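Local structure of arginase (Thermus thermophilus, 2EF5) at residues L212-D217 with E247-S252; G253-L258 with L282-K287; R198-V203 with H243-I248. The protein probably catalyses the hydrolysis of L-arginine to L-ornithine and urea, using two manganese ions in each subunit. All coordinates share one frame; numbering follows the deposited sequence.

Interaction 1. Residues L212-D217 with E247-S252; sequences LHVSLD and EILAES. With MN (manganese (II) ion), chain H; MN (manganese (II) ion), chain G; GAI (guanidine), chain I.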
ATOM      1  N   LEU A 212      26.055  19.497  17.158  1.00 26.64           N
ATOM      2  CA  LEU A 212      25.868  18.060  17.058  1.00 25.02           C
ATOM      3  C   LEU A 212      26.848  17.192  17.821  1.00 24.43           C
ATOM      4  O   LEU A 212      28.054  17.449  17.824  1.00 24.18           O
ATOM      5  CB  LEU A 212      25.905  17.660  15.588  1.00 24.58           C
ATOM      6  CG  LEU A 212      24.919  18.383  14.670  1.00 24.10           C
ATOM      7  CD1 LEU A 212      25.216  17.999  13.225  1.00 25.26           C
ATOM      8  CD2 LEU A 212      23.487  18.017  15.048  1.00 21.53           C
ATOM      9  N   HIS A 213      26.309  16.165  18.479  1.00 22.44           N
ATOM     10  CA  HIS A 213      27.121  15.195  19.203  1.00 21.06           C
ATOM     11  C   HIS A 213      27.036  13.907  18.394  1.00 19.93           C
ATOM     12  O   HIS A 213      25.947  13.410  18.106  1.00 19.62           O
ATOM     13  CB  HIS A 213      26.576  14.932  20.610  1.00 21.33           C
ATOM     14  CG  HIS A 213      27.308  13.851  21.339  1.00 21.94           C
ATOM     15  ND1 HIS A 213      27.052  12.512  21.137  1.00 23.91           N
ATOM     16  CD2 HIS A 213      28.341  13.906  22.214  1.00 19.81           C
ATOM     17  CE1 HIS A 213      27.895  11.791  21.853  1.00 22.73           C
ATOM     18  NE2 HIS A 213      28.690  12.613  22.514  1.00 23.87           N
ATOM     19  N   VAL A 214      28.182  13.369  18.013  1.00 19.64           N
ATOM     20  CA  VAL A 214      28.193  12.138  17.236  1.00 19.00           C
ATOM     21  C   VAL A 214      28.655  10.976  18.108  1.00 18.82           C
ATOM     22  O   VAL A 214      29.724  11.028  18.697  1.00 19.95           O
ATOM     23  CB  VAL A 214      29.135  12.261  16.019  1.00 19.57           C
ATOM     24  CG1 VAL A 214      29.221  10.916  15.290  1.00 19.66           C
ATOM     25  CG2 VAL A 214      28.632  13.351  15.080  1.00 17.85           C
ATOM     26  N   SER A 215      27.841   9.935  18.197  1.00 18.67           N
ATOM     27  CA  SER A 215      28.203   8.778  18.996  1.00 19.52           C
ATOM     28  C   SER A 215      28.422   7.635  18.014  1.00 19.40           C
ATOM     29  O   SER A 215      27.477   7.120  17.423  1.00 20.07           O
ATOM     30  CB  SER A 215      27.084   8.444  19.991  1.00 18.25           C
ATOM     31  OG  SER A 215      27.564   7.570  20.992  1.00 20.89           O
ATOM     32  N   LEU A 216      29.678   7.240  17.850  1.00 19.13           N
ATOM     33  CA  LEU A 216      30.026   6.191  16.904  1.00 18.52           C
ATOM     34  C   LEU A 216      30.349   4.837  17.531  1.00 18.23           C
ATOM     35  O   LEU A 216      31.354   4.678  18.224  1.00 17.37           O
ATOM     36  CB  LEU A 216      31.204   6.673  16.037  1.00 17.60           C
ATOM     37  CG  LEU A 216      31.804   5.743  14.976  1.00 18.59           C
ATOM     38  CD1 LEU A 216      30.742   5.351  13.948  1.00 15.59           C
ATOM     39  CD2 LEU A 216      32.971   6.466  14.292  1.00 13.16           C
ATOM     40  N   ASP A 217      29.470   3.869  17.287  1.00 18.12           N
ATOM     41  CA  ASP A 217      29.653   2.514  17.780  1.00 19.30           C
ATOM     42  C   ASP A 217      30.359   1.767  16.653  1.00 18.62           C
ATOM     43  O   ASP A 217      29.885   1.759  15.519  1.00 16.91           O
ATOM     44  CB  ASP A 217      28.302   1.853  18.063  1.00 20.48           C
ATOM     45  CG  ASP A 217      28.447   0.510  18.743  1.00 23.34           C
ATOM     46  OD1 ASP A 217      29.299  -0.288  18.306  1.00 23.05           O
ATOM     47  OD2 ASP A 217      27.708   0.241  19.712  1.00 27.22           O
ATOM     48  N   GLU A 247      32.584  12.994   6.775  1.00 16.92           N
ATOM     49  CA  GLU A 247      32.989  14.190   6.040  1.00 17.84           C
ATOM     50  C   GLU A 247      31.838  15.177   5.836  1.00 18.23           C
ATOM     51  O   GLU A 247      32.031  16.393   5.931  1.00 17.74           O
ATOM     52  CB  GLU A 247      33.586  13.807   4.678  1.00 18.76           C
ATOM     53  CG  GLU A 247      34.774  12.850   4.766  1.00 19.89           C
ATOM     54  CD  GLU A 247      35.180  12.296   3.406  1.00 20.54           C
ATOM     55  OE1 GLU A 247      34.289  12.034   2.578  1.00 18.98           O
ATOM     56  OE2 GLU A 247      36.387  12.100   3.167  1.00 23.66           O
ATOM     57  N   ILE A 248      30.643  14.668   5.562  1.00 15.90           N
ATOM     58  CA  ILE A 248      29.511  15.557   5.354  1.00 18.18           C
ATOM     59  C   ILE A 248      29.096  16.199   6.681  1.00 19.15           C
ATOM     60  O   ILE A 248      28.727  17.367   6.717  1.00 19.25           O
ATOM     61  CB  ILE A 248      28.329  14.810   4.700  1.00 17.91           C
ATOM     62  CG1 ILE A 248      28.728  14.369   3.283  1.00 16.85           C
ATOM     63  CG2 ILE A 248      27.109  15.714   4.635  1.00 20.30           C
ATOM     64  CD1 ILE A 248      27.654  13.584   2.525  1.00 18.40           C
ATOM     65  N   LEU A 249      29.174  15.447   7.774  1.00 20.09           N
ATOM     66  CA  LEU A 249      28.838  16.011   9.075  1.00 21.45           C
ATOM     67  C   LEU A 249      29.897  17.061   9.416  1.00 22.78           C
ATOM     68  O   LEU A 249      29.578  18.123   9.966  1.00 22.56           O
ATOM     69  CB  LEU A 249      28.802  14.924  10.160  1.00 20.78           C
ATOM     70  CG  LEU A 249      27.678  13.885  10.028  1.00 21.32           C
ATOM     71  CD1 LEU A 249      27.806  12.833  11.129  1.00 20.56           C
ATOM     72  CD2 LEU A 249      26.319  14.567  10.096  1.00 21.62           C
ATOM     73  N   ALA A 250      31.152  16.776   9.075  1.00 24.03           N
ATOM     74  CA  ALA A 250      32.235  17.714   9.340  1.00 26.28           C
ATOM     75  C   ALA A 250      32.008  19.035   8.606  1.00 27.48           C
ATOM     76  O   ALA A 250      32.203  20.107   9.183  1.00 27.78           O
ATOM     77  CB  ALA A 250      33.570  17.107   8.919  1.00 26.12           C
ATOM     78  N   GLU A 251      31.592  18.954   7.341  1.00 27.66           N
ATOM     79  CA  GLU A 251      31.347  20.146   6.516  1.00 28.72           C
ATOM     80  C   GLU A 251      30.347  21.113   7.145  1.00 28.09           C
ATOM     81  O   GLU A 251      30.450  22.324   6.962  1.00 28.94           O
ATOM     82  CB  GLU A 251      30.826  19.760   5.120  1.00 31.20           C
ATOM     83  CG  GLU A 251      31.822  19.043   4.211  1.00 37.15           C
ATOM     84  CD  GLU A 251      31.252  18.741   2.821  1.00 40.36           C
ATOM     85  OE1 GLU A 251      30.009  18.647   2.676  1.00 41.80           O
ATOM     86  OE2 GLU A 251      32.048  18.581   1.872  1.00 43.31           O
ATOM     87  N   SER A 252      29.371  20.579   7.876  1.00 27.78           N
ATOM     88  CA  SER A 252      28.350  21.410   8.514  1.00 26.80           C
ATOM     89  C   SER A 252      28.985  22.367   9.509  1.00 26.31           C
ATOM     90  O   SER A 252      28.452  23.441   9.766  1.00 27.13           O
ATOM     91  CB  SER A 252      27.334  20.545   9.258  1.00 26.08           C
ATOM     92  OG  SER A 252      27.894  20.078  10.476  1.00 25.72           O
TER
HETATM   93 MN    MN H1102      25.653   0.997  20.810  1.00 28.24          MN
HETATM   94 MN    MN G1101      25.890  -1.296  18.980  1.00 42.16          MN
HETATM   95  C   GAI I1001      35.739   9.053   1.233  1.00 21.65           C
HETATM   96  N1  GAI I1001      34.582   9.732   1.196  1.00 20.48           N
HETATM   97  N2  GAI I1001      35.825   7.865   0.630  1.00 20.54           N
HETATM   98  N3  GAI I1001      36.800   9.564   1.867  1.00 21.94           N

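Interaction 2. Residues G253-L258 with L282-K287; sequences GRVQSL and LSLLGK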
ATOM      1  N   GLY A 253      30.117  21.964  10.075  1.00 25.76           N
ATOM      2  CA  GLY A 253      30.804  22.803  11.041  1.00 24.83           C
ATOM      3  C   GLY A 253      30.084  22.865  12.378  1.00 25.34           C
ATOM      4  O   GLY A 253      30.455  23.649  13.252  1.00 25.76           O
ATOM      5  N   ARG A 254      29.065  22.026  12.543  1.00 24.45           N
ATOM      6  CA  ARG A 254      28.281  22.001  13.769  1.00 24.87           C
ATOM      7  C   ARG A 254      28.591  20.872  14.752  1.00 25.05           C
ATOM      8  O   ARG A 254      28.013  20.834  15.841  1.00 26.12           O
ATOM      9  CB  ARG A 254      26.791  21.964  13.428  1.00 27.59           C
ATOM     10  CG  ARG A 254      26.249  23.266  12.847  1.00 28.64           C
ATOM     11  CD  ARG A 254      24.732  23.247  12.801  1.00 28.94           C
ATOM     12  NE  ARG A 254      24.171  22.557  11.636  1.00 29.86           N
ATOM     13  CZ  ARG A 254      23.284  21.568  11.708  1.00 28.25           C
ATOM     14  NH1 ARG A 254      22.862  21.135  12.889  1.00 27.94           N
ATOM     15  NH2 ARG A 254      22.788  21.032  10.602  1.00 29.24           N
ATOM     16  N   VAL A 255      29.488  19.956  14.391  1.00 23.47           N
ATOM     17  CA  VAL A 255      29.824  18.856  15.297  1.00 21.24           C
ATOM     18  C   VAL A 255      30.660  19.393  16.462  1.00 20.87           C
ATOM     19  O   VAL A 255      31.680  20.051  16.252  1.00 19.41           O
ATOM     20  CB  VAL A 255      30.596  17.729  14.559  1.00 21.98           C
ATOM     21  CG1 VAL A 255      30.990  16.630  15.544  1.00 19.29           C
ATOM     22  CG2 VAL A 255      29.723  17.144  13.458  1.00 20.75           C
ATOM     23  N   GLN A 256      30.228  19.099  17.685  1.00 19.78           N
ATOM     24  CA  GLN A 256      30.910  19.598  18.880  1.00 21.79           C
ATOM     25  C   GLN A 256      31.499  18.542  19.815  1.00 21.64           C
ATOM     26  O   GLN A 256      32.288  18.872  20.700  1.00 22.92           O
ATOM     27  CB  GLN A 256      29.940  20.451  19.701  1.00 22.70           C
ATOM     28  CG  GLN A 256      28.709  19.666  20.138  1.00 26.39           C
ATOM     29  CD  GLN A 256      28.268  19.987  21.559  1.00 29.28           C
ATOM     30  OE1 GLN A 256      27.911  21.123  21.871  1.00 27.96           O
ATOM     31  NE2 GLN A 256      28.294  18.977  22.428  1.00 29.38           N
ATOM     32  N   SER A 257      31.107  17.282  19.652  1.00 21.58           N
ATOM     33  CA  SER A 257      31.620  16.225  20.522  1.00 20.92           C
ATOM     34  C   SER A 257      31.496  14.851  19.872  1.00 19.97           C
ATOM     35  O   SER A 257      30.650  14.637  19.007  1.00 20.73           O
ATOM     36  CB  SER A 257      30.882  16.251  21.870  1.00 20.12           C
ATOM     37  OG  SER A 257      29.478  16.264  21.675  1.00 22.64           O
ATOM     38  N   LEU A 258      32.314  13.912  20.320  1.00 18.63           N
ATOM     39  CA  LEU A 258      32.321  12.584  19.718  1.00 18.82           C
ATOM     40  C   LEU A 258      32.631  11.433  20.665  1.00 18.00           C
ATOM     41  O   LEU A 258      33.503  11.560  21.524  1.00 17.84           O
ATOM     42  CB  LEU A 258      33.363  12.569  18.585  1.00 15.98           C
ATOM     43  CG  LEU A 258      33.809  11.224  18.006  1.00 15.42           C
ATOM     44  CD1 LEU A 258      32.706  10.677  17.119  1.00 14.36           C
ATOM     45  CD2 LEU A 258      35.084  11.392  17.201  1.00 16.67           C
ATOM     46  N   LEU A 282      39.148  11.358  12.505  1.00 18.85           N
ATOM     47  CA  LEU A 282      39.903  12.361  11.762  1.00 18.98           C
ATOM     48  C   LEU A 282      39.020  13.006  10.690  1.00 19.74           C
ATOM     49  O   LEU A 282      39.020  14.232  10.526  1.00 20.12           O
ATOM     50  CB  LEU A 282      41.147  11.728  11.133  1.00 17.93           C
ATOM     51  CG  LEU A 282      42.140  11.072  12.107  1.00 19.44           C
ATOM     52  CD1 LEU A 282      43.294  10.465  11.303  1.00 20.43           C
ATOM     53  CD2 LEU A 282      42.660  12.099  13.123  1.00 18.20           C
ATOM     54  N   SER A 283      38.255  12.191   9.971  1.00 19.06           N
ATOM     55  CA  SER A 283      37.373  12.735   8.946  1.00 19.90           C
ATOM     56  C   SER A 283      36.305  13.617   9.580  1.00 20.89           C
ATOM     57  O   SER A 283      35.951  14.666   9.038  1.00 22.29           O
ATOM     58  CB  SER A 283      36.692  11.617   8.160  1.00 20.23           C
ATOM     59  OG  SER A 283      37.629  10.873   7.411  1.00 18.74           O
ATOM     60  N   LEU A 284      35.781  13.194  10.724  1.00 20.61           N
ATOM     61  CA  LEU A 284      34.756  13.981  11.393  1.00 20.17           C
ATOM     62  C   LEU A 284      35.314  15.327  11.834  1.00 20.70           C
ATOM     63  O   LEU A 284      34.590  16.323  11.885  1.00 20.19           O
ATOM     64  CB  LEU A 284      34.204  13.229  12.606  1.00 19.85           C
ATOM     65  CG  LEU A 284      33.036  13.917  13.316  1.00 22.40           C
ATOM     66  CD1 LEU A 284      31.839  13.986  12.386  1.00 20.63           C
ATOM     67  CD2 LEU A 284      32.673  13.150  14.578  1.00 20.81           C
ATOM     68  N   LEU A 285      36.602  15.355  12.159  1.00 21.07           N
ATOM     69  CA  LEU A 285      37.236  16.592  12.587  1.00 21.90           C
ATOM     70  C   LEU A 285      37.903  17.411  11.473  1.00 21.93           C
ATOM     71  O   LEU A 285      38.757  18.251  11.734  1.00 22.18           O
ATOM     72  CB  LEU A 285      38.230  16.303  13.717  1.00 23.46           C
ATOM     73  CG  LEU A 285      37.563  16.352  15.102  1.00 27.09           C
ATOM     74  CD1 LEU A 285      36.431  15.330  15.188  1.00 27.88           C
ATOM     75  CD2 LEU A 285      38.596  16.091  16.171  1.00 29.75           C
ATOM     76  N   GLY A 286      37.518  17.169  10.227  1.00 22.70           N
ATOM     77  CA  GLY A 286      38.074  17.967   9.147  1.00 25.74           C
ATOM     78  C   GLY A 286      39.080  17.398   8.163  1.00 26.35           C
ATOM     79  O   GLY A 286      39.393  18.061   7.169  1.00 26.86           O
ATOM     80  N   LYS A 287      39.602  16.200   8.408  1.00 27.23           N
ATOM     81  CA  LYS A 287      40.567  15.640   7.468  1.00 27.26           C
ATOM     82  C   LYS A 287      39.854  15.400   6.144  1.00 28.20           C
ATOM     83  O   LYS A 287      38.777  14.804   6.105  1.00 27.40           O
ATOM     84  CB  LYS A 287      41.160  14.321   7.985  1.00 25.93           C
ATOM     85  CG  LYS A 287      42.337  13.812   7.141  1.00 26.64           C
ATOM     86  CD  LYS A 287      43.040  12.603   7.764  1.00 28.53           C
ATOM     87  CE  LYS A 287      44.272  12.199   6.945  1.00 30.20           C
ATOM     88  NZ  LYS A 287      44.958  10.984   7.490  1.00 33.56           N
TER

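Interaction 3. Residues R198-V203 with H243-I248; sequences RIAEEV and HLLMEI. With GAI (guanidine), chain I.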
ATOM      1  N   ARG A 198      22.602  11.320   0.685  1.00 22.91           N
ATOM      2  CA  ARG A 198      21.288  11.882   0.943  1.00 24.12           C
ATOM      3  C   ARG A 198      20.926  11.786   2.426  1.00 23.78           C
ATOM      4  O   ARG A 198      20.387  12.732   3.001  1.00 22.60           O
ATOM      5  CB  ARG A 198      20.238  11.169   0.093  1.00 27.42           C
ATOM      6  CG  ARG A 198      18.834  11.699   0.296  1.00 33.77           C
ATOM      7  CD  ARG A 198      17.860  11.084  -0.691  1.00 40.41           C
ATOM      8  NE  ARG A 198      16.511  11.602  -0.489  1.00 45.32           N
ATOM      9  CZ  ARG A 198      15.449  11.231  -1.197  1.00 47.02           C
ATOM     10  NH1 ARG A 198      15.570  10.337  -2.168  1.00 47.33           N
ATOM     11  NH2 ARG A 198      14.260  11.753  -0.928  1.00 48.84           N
ATOM     12  N   ILE A 199      21.225  10.655   3.055  1.00 22.92           N
ATOM     13  CA  ILE A 199      20.920  10.500   4.477  1.00 22.67           C
ATOM     14  C   ILE A 199      21.663  11.516   5.328  1.00 22.39           C
ATOM     15  O   ILE A 199      21.088  12.084   6.256  1.00 24.72           O
ATOM     16  CB  ILE A 199      21.259   9.088   4.972  1.00 22.74           C
ATOM     17  CG1 ILE A 199      20.272   8.091   4.365  1.00 22.11           C
ATOM     18  CG2 ILE A 199      21.198   9.029   6.493  1.00 21.27           C
ATOM     19  CD1 ILE A 199      20.590   6.662   4.684  1.00 24.06           C
ATOM     20  N   ALA A 200      22.934  11.752   5.018  1.00 22.26           N
ATOM     21  CA  ALA A 200      23.729  12.726   5.762  1.00 22.91           C
ATOM     22  C   ALA A 200      23.101  14.113   5.643  1.00 23.95           C
ATOM     23  O   ALA A 200      23.057  14.871   6.609  1.00 22.39           O
ATOM     24  CB  ALA A 200      25.160  12.753   5.236  1.00 22.79           C
ATOM     25  N   GLU A 201      22.617  14.436   4.447  1.00 26.20           N
ATOM     26  CA  GLU A 201      21.981  15.728   4.192  1.00 28.72           C
ATOM     27  C   GLU A 201      20.703  15.825   5.018  1.00 27.49           C
ATOM     28  O   GLU A 201      20.428  16.849   5.639  1.00 29.15           O
ATOM     29  CB  GLU A 201      21.639  15.872   2.703  1.00 30.23           C
ATOM     30  CG  GLU A 201      22.821  15.675   1.757  1.00 36.36           C
ATOM     31  CD  GLU A 201      23.731  16.888   1.662  1.00 40.85           C
ATOM     32  OE1 GLU A 201      24.053  17.493   2.710  1.00 43.65           O
ATOM     33  OE2 GLU A 201      24.139  17.229   0.529  1.00 44.41           O
ATOM     34  N   GLU A 202      19.923  14.751   5.020  1.00 26.29           N
ATOM     35  CA  GLU A 202      18.677  14.719   5.778  1.00 27.89           C
ATOM     36  C   GLU A 202      18.907  14.806   7.285  1.00 27.87           C
ATOM     37  O   GLU A 202      18.109  15.398   8.012  1.00 27.95           O
ATOM     38  CB  GLU A 202      17.885  13.458   5.427  1.00 28.33           C
ATOM     39  CG  GLU A 202      17.158  13.565   4.094  1.00 31.92           C
ATOM     40  CD  GLU A 202      16.347  12.330   3.765  1.00 33.25           C
ATOM     41  OE1 GLU A 202      15.953  11.605   4.704  1.00 33.67           O
ATOM     42  OE2 GLU A 202      16.084  12.089   2.566  1.00 34.87           O
ATOM     43  N   VAL A 203      19.996  14.210   7.756  1.00 26.13           N
ATOM     44  CA  VAL A 203      20.324  14.261   9.174  1.00 25.06           C
ATOM     45  C   VAL A 203      20.570  15.719   9.570  1.00 25.49           C
ATOM     46  O   VAL A 203      20.016  16.214  10.554  1.00 24.74           O
ATOM     47  CB  VAL A 203      21.603  13.421   9.490  1.00 24.16           C
ATOM     48  CG1 VAL A 203      22.142  13.762  10.865  1.00 23.71           C
ATOM     49  CG2 VAL A 203      21.282  11.939   9.417  1.00 24.07           C
ATOM     50  N   HIS A 243      33.243   6.992   6.012  1.00 14.54           N
ATOM     51  CA  HIS A 243      34.033   8.209   5.876  1.00 15.32           C
ATOM     52  C   HIS A 243      33.189   9.316   5.246  1.00 15.88           C
ATOM     53  O   HIS A 243      33.267  10.470   5.667  1.00 15.50           O
ATOM     54  CB  HIS A 243      35.307   7.954   5.060  1.00 16.13           C
ATOM     55  CG  HIS A 243      36.421   7.361   5.866  1.00 16.01           C
ATOM     56  ND1 HIS A 243      37.192   8.112   6.730  1.00 17.01           N
ATOM     57  CD2 HIS A 243      36.864   6.089   5.971  1.00 17.84           C
ATOM     58  CE1 HIS A 243      38.064   7.323   7.332  1.00 17.79           C
ATOM     59  NE2 HIS A 243      37.888   6.090   6.894  1.00 18.33           N
ATOM     60  N   LEU A 244      32.365   8.972   4.260  1.00 15.22           N
ATOM     61  CA  LEU A 244      31.517   9.988   3.636  1.00 17.23           C
ATOM     62  C   LEU A 244      30.598  10.629   4.680  1.00 17.76           C
ATOM     63  O   LEU A 244      30.461  11.851   4.736  1.00 17.38           O
ATOM     64  CB  LEU A 244      30.655   9.389   2.523  1.00 15.74           C
ATOM     65  CG  LEU A 244      29.752  10.445   1.870  1.00 17.15           C
ATOM     66  CD1 LEU A 244      30.619  11.498   1.175  1.00 16.94           C
ATOM     67  CD2 LEU A 244      28.817   9.790   0.876  1.00 17.45           C
ATOM     68  N   LEU A 245      29.966   9.798   5.502  1.00 17.05           N
ATOM     69  CA  LEU A 245      29.078  10.299   6.545  1.00 18.18           C
ATOM     70  C   LEU A 245      29.808  11.282   7.452  1.00 18.23           C
ATOM     71  O   LEU A 245      29.286  12.358   7.768  1.00 18.83           O
ATOM     72  CB  LEU A 245      28.533   9.146   7.387  1.00 18.76           C
ATOM     73  CG  LEU A 245      27.637   9.575   8.554  1.00 19.21           C
ATOM     74  CD1 LEU A 245      26.418  10.331   8.026  1.00 18.22           C
ATOM     75  CD2 LEU A 245      27.214   8.348   9.332  1.00 20.53           C
ATOM     76  N   MET A 246      31.013  10.908   7.869  1.00 16.94           N
ATOM     77  CA  MET A 246      31.813  11.761   8.735  1.00 17.15           C
ATOM     78  C   MET A 246      32.191  13.069   8.045  1.00 17.57           C
ATOM     79  O   MET A 246      32.126  14.131   8.658  1.00 16.24           O
ATOM     80  CB  MET A 246      33.091  11.033   9.180  1.00 16.65           C
ATOM     81  CG  MET A 246      32.870   9.805  10.038  1.00 17.26           C
ATOM     82  SD  MET A 246      31.996  10.110  11.604  1.00 21.81           S
ATOM     83  CE  MET A 246      30.387   9.468  11.225  1.00 17.98           C
ATOM     84  N   GLU A 247      32.584  12.994   6.775  1.00 16.92           N
ATOM     85  CA  GLU A 247      32.989  14.190   6.040  1.00 17.84           C
ATOM     86  C   GLU A 247      31.838  15.177   5.836  1.00 18.23           C
ATOM     87  O   GLU A 247      32.031  16.393   5.931  1.00 17.74           O
ATOM     88  CB  GLU A 247      33.586  13.807   4.678  1.00 18.76           C
ATOM     89  CG  GLU A 247      34.774  12.850   4.766  1.00 19.89           C
ATOM     90  CD  GLU A 247      35.180  12.296   3.406  1.00 20.54           C
ATOM     91  OE1 GLU A 247      34.289  12.034   2.578  1.00 18.98           O
ATOM     92  OE2 GLU A 247      36.387  12.100   3.167  1.00 23.66           O
ATOM     93  N   ILE A 248      30.643  14.668   5.562  1.00 15.90           N
ATOM     94  CA  ILE A 248      29.511  15.557   5.354  1.00 18.18           C
ATOM     95  C   ILE A 248      29.096  16.199   6.681  1.00 19.15           C
ATOM     96  O   ILE A 248      28.727  17.367   6.717  1.00 19.25           O
ATOM     97  CB  ILE A 248      28.329  14.810   4.700  1.00 17.91           C
ATOM     98  CG1 ILE A 248      28.728  14.369   3.283  1.00 16.85           C
ATOM     99  CG2 ILE A 248      27.109  15.714   4.635  1.00 20.30           C
ATOM    100  CD1 ILE A 248      27.654  13.584   2.525  1.00 18.40           C
TER
HETATM  101  C   GAI I1001      35.739   9.053   1.233  1.00 21.65           C
HETATM  102  N1  GAI I1001      34.582   9.732   1.196  1.00 20.48           N
HETATM  103  N2  GAI I1001      35.825   7.865   0.630  1.00 20.54           N
HETATM  104  N3  GAI I1001      36.800   9.564   1.867  1.00 21.94           N

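Interaction 1. Residues L212-D217 with E247-S252
Strand 212-217 packs against the last turns of helix 239-252 with Leu212 and Val214 facing Leu249 and Ser252, and the backbones come nearest where the CA of Leu212 is 8.8 Å from the CA of Leu249. The contact is small and mostly apolar. Leu249 has its CD1 branch extended away from CA (chi2 177°), which carries that methyl out from the helix toward the strand. There CD1 of Leu249 meets CG2 of Val214 at 4.1 Å. At the other end, CD1 of Leu212 lies 4.4 Å from OG of Ser252, a loose approach. The hydroxyl is bonded within its own segment and just beyond it. Ser252 OG donates to Leu249 O over 2.6 Å, in the carbonyl plane, and also bonds to Arg254 N. Strand 212-217, helix 239-252 and strand 255-261 form a beta-alpha-beta unit, and this contact packs the helix on the first strand. Leu204 and Leu284, from the two flanking helices, also touch Leu249. The strand ends at the metal site. Asp217 OD2 bridges both manganese ions, at 2.5 Å from each. His96, Asp118 and Asp122 complete one site, and Asp118, His120 and Asp219 the other. Glu247, on the helix, holds a bound guanidine by a two-pronged grip. Guanidine N1 donates to Glu247 OE1 at 2.7 Å, and guanidine N3 donates to Glu247 OE2 at 2.9 Å in a nearly straight bond (173°). The guanidine carbon is about 23 Å from either manganese ion, so this is a site apart from the metal centre.

Interaction 2. Residues G253-L258 with L282-K287
The C-terminal end of helix 272-284 packs on strand 255-261 of the central parallel sheet, and Leu284 is the residue that reaches the strand. It touches Val255 and Leu258, two residues whose side chains both point toward the helix. The CG of Leu284 is anti to its backbone N (chi1 -175°), and the two methyls fork over the strand. CD2 of Leu284 presses on CD1 of Leu258 at 3.5 Å, a close packing distance. The same CD2 of Leu284 is 4.0 Å from CG1 of Val255, so it sits between the two strand residues. The other branch, CD1 of Leu284, meets CG2 of Val255 at 3.9 Å. Val255 and Leu284 cross at about a right angle. The patch continues beyond the pair: Leu249 touches Val255 and Leu284, and Phe88 of strand 87-93 touches Val255 and Leu258. One residue before Leu284, Ser283 OG is hydrogen-bonded to His243 ND1 of helix 239-252. The helix stops just after Leu284. Lys287 N bonds to Leu282 O at 2.9 Å, and Gly286 N bonds to Ser283 O at 3.2 Å. Gly286 has a positive phi of 108°, which turns the chain out of the helix. These two bonds and the glycine make a Schellman motif, with Gly286 as the C-prime residue. The whole is helix-on-sheet packing in the alpha/beta fold of the arginase family, built on a parallel sheet of eight strands.

Interaction 3. Residues R198-V203 with H243-I248
In Ile248 a chi1 of -65° sets CG2 anti to the backbone N and CG1 beside it, and both branches then reach Ala200 on the facing helix. CG2 of Ile248 is 3.6 Å from CB of Ala200, and CD1 of Ile248 is 3.8 Å from the same CB of Ala200. The alanine methyl therefore rests against the flank of the isoleucine. Leu245 adds a third methyl. Its CG is anti to its own N, and its CD1 comes within 3.9 Å of CB of Ala200. The small side chain of Ala200 is consistent with the short distance between the backbones, where the CA of Ala200 is 5.9 Å from the CA of Leu245. The segments 198-203 and 243-248 run in roughly the same direction. Their axes are 9.5 Å apart at closest approach and cross at -33°. Helices 196-206 and 239-252 are neighbours in the alpha/beta fold, and each leads into a strand of the parallel sheet. Val203 also touches Val163 and Val165 of the sheet. Val196 packs on Leu244 and Leu245, one turn before Ala200. At the outer edge, Glu201 bends at chi2 (-79°) and brings OE1 to 4.0 Å from CG2 of Ile248, roughly at right angles to it. Glu201 also packs on Lys160 of a neighbouring subunit. Along the exposed part of helix 196-206, Arg198 NE is 3.1 Å from Glu202 OE2 in a salt bridge whose hydrogen bond is weak, being bent. Glu202 OE1 is bonded to Tyr186 OH. Helix 239-252 also lines the guanidine pocket. The CB of His243 lies 3.9 Å from guanidine N3, and Leu244, Arg240 and Ile289 belong to the same pocket.

In the fold
Going from the N terminus, helix 196-206 opens interaction 3 and strand 212-217 then opens interaction 1. Both close on overlapping segments of helix 239-252, so the loop of interaction 1 starts inside that of interaction 3 and the two end together. They share Glu247 and Ile248. Interaction 2 follows in series: strand 255-261 opens it directly after that helix, and the end of helix 272-284 closes it. Helix 239-252 thus has a helix on each flank and the sheet on a third side. Interactions 1 and 2 meet in the sheet, where Leu212 pairs with Arg254 and Gln256 through backbone bonds. They fasten helices 239-252 and 272-284 to two adjacent parallel strands, and interaction 3 adds helix 196-206 alongside.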